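Local coordinates for protein CdiI (Burkholderia pseudomallei 1026a, PDB 4G6V) that probably protects the cell that makes it from contact-dependent growth inhibition by binding its cognate CdiA-CT toxin, a tRNase, at residues B[19-31]-B[74-86]. Residues are numbered along the deposited sequence; the frame is centred on the assembly and turned at random.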
loop_
_atom_site.group_PDB
_atom_site.type_symbol
_atom_site.label_atom_id
_atom_site.label_comp_id
_atom_site.label_asym_id
_atom_site.label_seq_id
_atom_site.Cartn_x
_atom_site.Cartn_y
_atom_site.Cartn_z
ATOM N N ASP B 19 -7.057 17.609 -12.772
ATOM C CA ASP B 19 -7.866 17.584 -11.541
ATOM C C ASP B 19 -7.034 17.423 -10.240
ATOM O O ASP B 19 -7.296 18.112 -9.247
ATOM C CB ASP B 19 -8.944 16.491 -11.615
ATOM C CG ASP B 19 -10.170 16.937 -12.361
ATOM O OD1 ASP B 19 -10.534 18.134 -12.248
ATOM O OD2 ASP B 19 -10.781 16.089 -13.053
ATOM N N LEU B 20 -6.051 16.519 -10.236
ATOM C CA LEU B 20 -5.176 16.376 -9.064
ATOM C C LEU B 20 -4.364 17.622 -8.711
ATOM O O LEU B 20 -3.977 17.802 -7.556
ATOM C CB LEU B 20 -4.252 15.157 -9.175
ATOM C CG LEU B 20 -4.963 13.884 -8.735
ATOM C CD1 LEU B 20 -4.239 12.659 -9.203
ATOM C CD2 LEU B 20 -5.147 13.865 -7.214
ATOM N N ASN B 21 -4.093 18.476 -9.686
ATOM C CA ASN B 21 -3.363 19.692 -9.384
ATOM C C ASN B 21 -4.198 20.591 -8.494
ATOM O O ASN B 21 -3.707 21.207 -7.559
ATOM C CB ASN B 21 -2.976 20.434 -10.660
ATOM C CG ASN B 21 -1.879 19.726 -11.460
ATOM O OD1 ASN B 21 -1.123 18.896 -10.937
ATOM N ND2 ASN B 21 -1.789 20.068 -12.747
ATOM N N LYS B 22 -5.480 20.669 -8.799
ATOM C CA LYS B 22 -6.362 21.503 -8.025
ATOM C C LYS B 22 -6.502 20.955 -6.609
ATOM O O LYS B 22 -6.506 21.711 -5.636
ATOM C CB LYS B 22 -7.708 21.591 -8.719
ATOM C CG LYS B 22 -7.607 22.203 -10.106
ATOM C CD LYS B 22 -8.972 22.311 -10.776
ATOM C CE LYS B 22 -8.816 22.798 -12.210
ATOM N NZ LYS B 22 -10.178 22.929 -12.808
ATOM N N ILE B 23 -6.601 19.635 -6.491
ATOM C CA ILE B 23 -6.643 19.003 -5.186
ATOM C C ILE B 23 -5.406 19.359 -4.375
ATOM O O ILE B 23 -5.520 19.898 -3.284
ATOM C CB ILE B 23 -6.860 17.489 -5.304
ATOM C CG1 ILE B 23 -8.358 17.198 -5.395
ATOM C CG2 ILE B 23 -6.372 16.786 -4.096
ATOM C CD1 ILE B 23 -8.693 16.022 -6.299
ATOM N N ARG B 24 -4.222 19.099 -4.920
ATOM C CA ARG B 24 -2.973 19.480 -4.264
ATOM C C ARG B 24 -2.937 20.946 -3.831
ATOM O O ARG B 24 -2.250 21.307 -2.888
ATOM C CB ARG B 24 -1.788 19.248 -5.188
ATOM C CG ARG B 24 -1.456 17.809 -5.515
ATOM C CD ARG B 24 -0.218 17.779 -6.432
ATOM N NE ARG B 24 -0.136 16.564 -7.241
ATOM C CZ ARG B 24 0.396 15.423 -6.808
ATOM N NH1 ARG B 24 0.896 15.348 -5.570
ATOM N NH2 ARG B 24 0.429 14.353 -7.606
ATOM N N SER B 25 -3.648 21.795 -4.549
ATOM C CA SER B 25 -3.585 23.228 -4.316
ATOM C C SER B 25 -4.657 23.620 -3.299
ATOM O O SER B 25 -4.581 24.660 -2.648
ATOM C CB SER B 25 -3.783 23.961 -5.654
ATOM O OG SER B 25 -3.778 25.364 -5.493
ATOM N N ASN B 26 -5.648 22.753 -3.161
ATOM C CA ASN B 26 -6.812 23.019 -2.333
ATOM C C ASN B 26 -6.647 22.373 -0.953
ATOM O O ASN B 26 -7.355 22.720 0.006
ATOM C CB ASN B 26 -8.046 22.466 -3.039
ATOM C CG ASN B 26 -9.325 23.152 -2.612
ATOM O OD1 ASN B 26 -9.364 23.856 -1.603
ATOM N ND2 ASN B 26 -10.390 22.938 -3.378
ATOM N N HIS B 27 -5.699 21.437 -0.868
ATOM C CA HIS B 27 -5.424 20.709 0.363
ATOM C C HIS B 27 -3.943 20.455 0.533
ATOM O O HIS B 27 -3.482 19.308 0.599
ATOM C CB HIS B 27 -6.209 19.399 0.417
ATOM C CG HIS B 27 -7.686 19.599 0.499
ATOM N ND1 HIS B 27 -8.506 19.531 -0.608
ATOM C CD2 HIS B 27 -8.489 19.906 1.544
ATOM C CE1 HIS B 27 -9.753 19.775 -0.248
ATOM N NE2 HIS B 27 -9.768 20.006 1.051
ATOM N N SER B 28 -3.209 21.555 0.606
ATOM C CA SER B 28 -1.776 21.538 0.830
ATOM C C SER B 28 -1.412 20.861 2.148
ATOM O O SER B 28 -0.325 20.282 2.287
ATOM C CB SER B 28 -1.265 22.973 0.830
ATOM O OG SER B 28 -2.185 23.828 1.496
ATOM N N GLU B 29 -2.314 20.937 3.124
ATOM C CA GLU B 29 -2.031 20.371 4.438
ATOM C C GLU B 29 -1.790 18.867 4.323
ATOM O O GLU B 29 -0.715 18.363 4.682
ATOM C CB GLU B 29 -3.161 20.668 5.427
ATOM C CG GLU B 29 -4.506 20.040 5.077
ATOM C CD GLU B 29 -5.355 20.917 4.158
ATOM O OE1 GLU B 29 -6.597 20.704 4.115
ATOM O OE2 GLU B 29 -4.779 21.813 3.484
ATOM N N LEU B 30 -2.780 18.162 3.786
ATOM C CA LEU B 30 -2.696 16.720 3.638
ATOM C C LEU B 30 -1.643 16.303 2.615
ATOM O O LEU B 30 -0.862 15.378 2.826
ATOM C CB LEU B 30 -4.049 16.190 3.195
ATOM C CG LEU B 30 -5.240 16.578 4.062
ATOM C CD1 LEU B 30 -6.500 16.323 3.273
ATOM C CD2 LEU B 30 -5.233 15.804 5.412
ATOM N N PHE B 31 -1.619 17.003 1.496
ATOM C CA PHE B 31 -0.932 16.473 0.335
ATOM C C PHE B 31 0.504 16.965 0.132
ATOM O O PHE B 31 1.182 16.572 -0.827
ATOM C CB PHE B 31 -1.809 16.685 -0.888
ATOM C CG PHE B 31 -3.131 15.986 -0.803
ATOM C CD1 PHE B 31 -3.194 14.636 -0.502
ATOM C CD2 PHE B 31 -4.312 16.676 -1.017
ATOM C CE1 PHE B 31 -4.403 13.978 -0.432
ATOM C CE2 PHE B 31 -5.527 16.030 -0.951
ATOM C CZ PHE B 31 -5.572 14.677 -0.654
ATOM N N LEU B 74 -7.060 10.022 8.930
ATOM C CA LEU B 74 -7.674 10.929 7.961
ATOM C C LEU B 74 -8.002 10.236 6.652
ATOM O O LEU B 74 -8.477 10.862 5.728
ATOM C CB LEU B 74 -6.807 12.167 7.719
ATOM C CG LEU B 74 -6.325 12.786 9.035
ATOM C CD1 LEU B 74 -5.096 13.669 8.826
ATOM C CD2 LEU B 74 -7.450 13.541 9.777
ATOM N N ILE B 75 -7.775 8.935 6.575
ATOM C CA ILE B 75 -8.062 8.221 5.336
ATOM C C ILE B 75 -9.486 8.456 4.797
ATOM O O ILE B 75 -9.647 8.764 3.623
ATOM C CB ILE B 75 -7.690 6.723 5.430
ATOM C CG1 ILE B 75 -6.177 6.569 5.294
ATOM C CG2 ILE B 75 -8.392 5.908 4.373
ATOM C CD1 ILE B 75 -5.635 5.168 5.642
ATOM N N PRO B 76 -10.516 8.344 5.653
ATOM C CA PRO B 76 -11.902 8.587 5.223
ATOM C C PRO B 76 -12.174 10.022 4.781
ATOM O O PRO B 76 -13.034 10.245 3.919
ATOM C CB PRO B 76 -12.725 8.292 6.491
ATOM C CG PRO B 76 -11.858 7.469 7.338
ATOM C CD PRO B 76 -10.451 7.899 7.056
ATOM N N ILE B 77 -11.490 10.989 5.382
ATOM C CA ILE B 77 -11.645 12.379 4.948
ATOM C C ILE B 77 -10.868 12.646 3.650
ATOM O O ILE B 77 -11.349 13.352 2.754
ATOM C CB ILE B 77 -11.215 13.382 6.025
ATOM C CG1 ILE B 77 -11.335 14.811 5.507
ATOM C CG2 ILE B 77 -9.792 13.165 6.408
ATOM C CD1 ILE B 77 -10.550 15.807 6.337
ATOM N N VAL B 78 -9.674 12.073 3.550
ATOM C CA VAL B 78 -8.922 12.112 2.302
ATOM C C VAL B 78 -9.711 11.465 1.165
ATOM O O VAL B 78 -9.775 12.001 0.060
ATOM C CB VAL B 78 -7.568 11.412 2.436
ATOM C CG1 VAL B 78 -7.042 11.065 1.080
ATOM C CG2 VAL B 78 -6.587 12.306 3.181
ATOM N N SER B 79 -10.331 10.324 1.443
ATOM C CA SER B 79 -11.136 9.636 0.437
ATOM C C SER B 79 -12.245 10.521 -0.087
ATOM O O SER B 79 -12.477 10.601 -1.293
ATOM C CB SER B 79 -11.726 8.356 1.004
ATOM O OG SER B 79 -10.693 7.423 1.224
ATOM N N LYS B 80 -12.935 11.189 0.830
ATOM C CA LYS B 80 -14.037 12.073 0.467
ATOM C C LYS B 80 -13.544 13.265 -0.372
ATOM O O LYS B 80 -14.135 13.583 -1.399
ATOM C CB LYS B 80 -14.779 12.529 1.725
ATOM C CG LYS B 80 -15.673 13.709 1.501
ATOM C CD LYS B 80 -15.600 14.688 2.661
ATOM C CE LYS B 80 -15.621 16.141 2.169
ATOM N NZ LYS B 80 -16.835 16.477 1.364
ATOM N N ILE B 81 -12.448 13.896 0.055
ATOM C CA ILE B 81 -11.830 15.000 -0.685
ATOM C C ILE B 81 -11.535 14.597 -2.133
ATOM O O ILE B 81 -11.649 15.411 -3.066
ATOM C CB ILE B 81 -10.526 15.474 0.015
ATOM C CG1 ILE B 81 -10.853 16.334 1.236
ATOM C CG2 ILE B 81 -9.622 16.260 -0.921
ATOM C CD1 ILE B 81 -9.645 16.626 2.122
ATOM N N LEU B 82 -11.161 13.335 -2.315
ATOM C CA LEU B 82 -10.854 12.819 -3.647
ATOM C C LEU B 82 -12.127 12.595 -4.502
ATOM O O LEU B 82 -12.192 13.019 -5.640
ATOM C CB LEU B 82 -9.967 11.561 -3.562
ATOM C CG LEU B 82 -8.523 11.693 -3.028
ATOM C CD1 LEU B 82 -7.790 10.359 -3.081
ATOM C CD2 LEU B 82 -7.694 12.762 -3.778
ATOM N N VAL B 83 -13.139 11.951 -3.939
ATOM C CA VAL B 83 -14.431 11.779 -4.613
ATOM C C VAL B 83 -14.986 13.130 -5.114
ATOM O O VAL B 83 -15.618 13.214 -6.181
ATOM C CB VAL B 83 -15.481 11.116 -3.646
ATOM C CG1 VAL B 83 -16.886 11.139 -4.241
ATOM C CG2 VAL B 83 -15.091 9.692 -3.243
ATOM N N ASP B 84 -14.744 14.182 -4.334
ATOM C CA ASP B 84 -15.301 15.507 -4.607
ATOM C C ASP B 84 -14.479 16.306 -5.622
ATOM O O ASP B 84 -15.023 17.162 -6.312
ATOM C CB ASP B 84 -15.474 16.305 -3.309
ATOM N N GLY B 85 -13.177 16.034 -5.709
ATOM C CA GLY B 85 -12.324 16.756 -6.635
ATOM C C GLY B 85 -12.202 16.055 -7.975
ATOM O O GLY B 85 -11.355 16.393 -8.803
ATOM N N PHE B 86 -13.043 15.046 -8.168
ATOM C CA PHE B 86 -13.186 14.370 -9.451
ATOM C C PHE B 86 -14.652 14.412 -9.862
ATOM O O PHE B 86 -15.221 13.415 -10.301
ATOM C CB PHE B 86 -12.671 12.933 -9.363
ATOM C CG PHE B 86 -11.184 12.842 -9.327
ATOM C CD1 PHE B 86 -10.443 13.058 -10.477
ATOM C CD2 PHE B 86 -10.513 12.544 -8.150
ATOM C CE1 PHE B 86 -9.073 12.985 -10.454
ATOM C CE2 PHE B 86 -9.123 12.464 -8.122
ATOM C CZ PHE B 86 -8.407 12.688 -9.269
#
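I81 is the main bump that helix 75-84 presents to residues 19-31, and it fills a hollow walled by H27, L30 and F31. Its CD1 lies over one face of the H27 imidazole, 3.6 Å from the ring centroid and 18° off the normal, a CH-pi contact. CG2, turned anti to the backbone N, reaches the ND1 side of the same ring and also approaches F31 at its edge, 4.1 Å from CE2. L30 meets I81 tip to tip through their CD1 atoms and fits the hollow lined by L74, V78 and I81, with CD1 against V78 CG2 (4.0 Å) and CD2 against L74 CD1. H27 lies at the break between helices 13-26 and 28-34, as N-cap of the second, and I81 meets the chain at this bend. No hydrogen bond links the two segments. In the fold, both helices and helix 75-84 pack against an antiparallel sheet, where V78, L82 and F86 touch strand 4-9 and L20 and F31 touch strand 35-42. L82 CD2 fits between F31 CZ and I23 CD1. Farther along, the N-to-C directions of 19-26 and 75-84 are 134° apart, closer to antiparallel than parallel. G85, the first residue to leave helical geometry, offers a dip that I23 enters, its CD1 resting 3.7 Å from G85 CA; the two CA atoms are 6.3 Å apart. The F86 ring forms the far wall: L20 CG packs on its CZ at 3.7 Å, I23 CD1 nears CE2, and D19 CB sits by CE1 with its carboxylate plane turned 85° to the ring.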